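Local coordinates for sister chromatid cohesion protein (Chaetomium thermophilum, PDB 5T8V) that probably acts as a cohesin loader that binds chromatin, the present chain being its C-terminal fragment built of HEAT repeats, at residues 820-825 with 840-845. Sequence-based numbering, arbitrary orientation.
Sequences GSMFDL and RDVLQV
M822 and V842 hold the nearest CA atoms of 820-825 and 840-845, 6.5 Å apart, where helix 808-824 meets helix 839-852. Going along 840-845, V842 is the first residue to touch the other segment. Its CB points toward 820-825, and with CG1 trans to the main-chain N (chi1 177°) that methyl is carried onto the root of the methionine: V842 CG1 lies 3.6 Å from M822 CB and 3.8 Å from M822 O. I826 and P837, from the loop joining the two helices, also touch V842.

L843 turns to another neighbour, packing on V880 and A883 of helix 878-891; L865 bridges the two sides by touching both L843 and F823.

One turn on from V842, V845 meets the far end of the same methionine. M822 starts with CG beside its own backbone N and runs extended from there (chi2 -154°, chi3 -171°), which takes the thioether past V842 to this second valine. The two side chains cross at about a right angle, and V845 CG2 sits 3.8 Å from M822 CE. V845 CG1 also lies near M822 SD, but its position is doubtful because the model puts it too close to V842 O. M822 also touches L846 and F849, further along helix 839-852, and V777 of helix 773-786.

No hydrogen bond links 820-825 to 840-845; between these two segments the contact is a buried methionine touching one valine with its CB and the next with its thioether end. Apolar packing of this kind, between helices that follow one another in the chain, is characteristic of the HEAT-repeat alpha-solenoid that forms this C-terminal part of Scc2.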
loop_
_atom_site.group_PDB
_atom_site.type_symbol
_atom_site.label_atom_id
_atom_site.label_comp_id
_atom_site.label_asym_id
_atom_site.label_seq_id
_atom_site.Cartn_x
_atom_site.Cartn_y
_atom_site.Cartn_z
ATOM N N GLY A 820 2.196 -0.392 -45.818
ATOM C CA GLY A 820 1.255 -0.307 -46.920
ATOM C C GLY A 820 -0.013 0.437 -46.557
ATOM O O GLY A 820 -0.601 1.118 -47.399
ATOM N N SER A 821 -0.454 0.317 -45.303
ATOM C CA SER A 821 -1.591 1.107 -44.847
ATOM C C SER A 821 -1.231 2.587 -44.793
ATOM O O SER A 821 -1.939 3.428 -45.356
ATOM C CB SER A 821 -2.059 0.615 -43.479
ATOM O OG SER A 821 -3.192 1.342 -43.038
ATOM N N MET A 822 -0.118 2.919 -44.133
ATOM C CA MET A 822 0.306 4.313 -44.040
ATOM C C MET A 822 0.318 4.972 -45.413
ATOM O O MET A 822 -0.140 6.110 -45.569
ATOM C CB MET A 822 1.691 4.406 -43.398
ATOM C CG MET A 822 1.867 3.561 -42.154
ATOM S SD MET A 822 3.132 4.191 -41.041
ATOM C CE MET A 822 3.254 2.842 -39.870
ATOM N N PHE A 823 0.838 4.271 -46.425
ATOM C CA PHE A 823 0.767 4.801 -47.782
ATOM C C PHE A 823 -0.665 4.810 -48.298
ATOM O O PHE A 823 -1.042 5.708 -49.060
ATOM C CB PHE A 823 1.661 3.992 -48.720
ATOM C CG PHE A 823 3.124 4.284 -48.563
ATOM C CD1 PHE A 823 3.672 5.440 -49.093
ATOM C CD2 PHE A 823 3.952 3.399 -47.896
ATOM C CE1 PHE A 823 5.019 5.710 -48.954
ATOM C CE2 PHE A 823 5.299 3.664 -47.754
ATOM C CZ PHE A 823 5.834 4.821 -48.284
ATOM N N ASP A 824 -1.473 3.824 -47.902
ATOM C CA ASP A 824 -2.877 3.818 -48.292
ATOM C C ASP A 824 -3.625 4.997 -47.682
ATOM O O ASP A 824 -4.632 5.446 -48.240
ATOM C CB ASP A 824 -3.528 2.496 -47.878
ATOM C CG ASP A 824 -4.958 2.373 -48.364
ATOM O OD1 ASP A 824 -5.279 2.949 -49.425
ATOM O OD2 ASP A 824 -5.760 1.695 -47.686
ATOM N N LEU A 825 -3.150 5.508 -46.546
ATOM C CA LEU A 825 -3.724 6.704 -45.941
ATOM C C LEU A 825 -3.272 7.987 -46.626
ATOM O O LEU A 825 -3.777 9.061 -46.283
ATOM C CB LEU A 825 -3.364 6.767 -44.453
ATOM C CG LEU A 825 -4.264 5.986 -43.490
ATOM C CD1 LEU A 825 -4.280 4.498 -43.808
ATOM C CD2 LEU A 825 -3.816 6.215 -42.054
ATOM N N ARG A 840 2.040 14.643 -42.937
ATOM C CA ARG A 840 3.313 14.904 -42.275
ATOM C C ARG A 840 3.557 13.913 -41.139
ATOM O O ARG A 840 4.596 13.238 -41.089
ATOM C CB ARG A 840 3.297 16.345 -41.763
ATOM C CG ARG A 840 4.513 16.823 -41.001
ATOM C CD ARG A 840 4.156 18.121 -40.291
ATOM N NE ARG A 840 5.287 19.030 -40.139
ATOM C CZ ARG A 840 5.181 20.290 -39.732
ATOM N NH1 ARG A 840 6.265 21.047 -39.624
ATOM N NH2 ARG A 840 3.991 20.800 -39.436
ATOM N N ASP A 841 2.589 13.802 -40.226
ATOM C CA ASP A 841 2.746 12.934 -39.065
ATOM C C ASP A 841 2.887 11.471 -39.466
ATOM O O ASP A 841 3.601 10.713 -38.801
ATOM C CB ASP A 841 1.559 13.117 -38.121
ATOM C CG ASP A 841 1.451 14.533 -37.592
ATOM O OD1 ASP A 841 2.497 15.210 -37.495
ATOM O OD2 ASP A 841 0.323 14.968 -37.270
ATOM N N VAL A 842 2.211 11.050 -40.537
ATOM C CA VAL A 842 2.373 9.684 -41.026
ATOM C C VAL A 842 3.777 9.485 -41.581
ATOM O O VAL A 842 4.415 8.448 -41.355
ATOM C CB VAL A 842 1.299 9.367 -42.083
ATOM C CG1 VAL A 842 1.503 7.970 -42.660
ATOM C CG2 VAL A 842 -0.096 9.490 -41.483
ATOM N N LEU A 843 4.282 10.470 -42.322
ATOM C CA LEU A 843 5.618 10.354 -42.884
ATOM C C LEU A 843 6.692 10.355 -41.807
ATOM O O LEU A 843 7.786 9.833 -42.045
ATOM C CB LEU A 843 5.862 11.486 -43.880
ATOM C CG LEU A 843 4.937 11.432 -45.098
ATOM C CD1 LEU A 843 5.002 12.733 -45.864
ATOM C CD2 LEU A 843 5.297 10.264 -46.002
ATOM N N GLN A 844 6.411 10.917 -40.629
ATOM C CA GLN A 844 7.395 10.846 -39.555
ATOM C C GLN A 844 7.615 9.413 -39.081
ATOM O O GLN A 844 8.732 9.062 -38.685
ATOM C CB GLN A 844 6.970 11.734 -38.383
ATOM C CG GLN A 844 7.231 13.216 -38.614
ATOM C CD GLN A 844 8.686 13.504 -38.939
ATOM O OE1 GLN A 844 9.020 13.878 -40.063
ATOM N NE2 GLN A 844 9.560 13.317 -37.957
ATOM N N VAL A 845 6.581 8.576 -39.121
ATOM C CA VAL A 845 6.730 7.173 -38.733
ATOM C C VAL A 845 7.195 6.325 -39.913
ATOM O O VAL A 845 8.009 5.411 -39.744
ATOM C CB VAL A 845 5.416 6.634 -38.124
ATOM C CG1 VAL A 845 4.234 6.872 -39.037
ATOM C CG2 VAL A 845 5.535 5.146 -37.800
#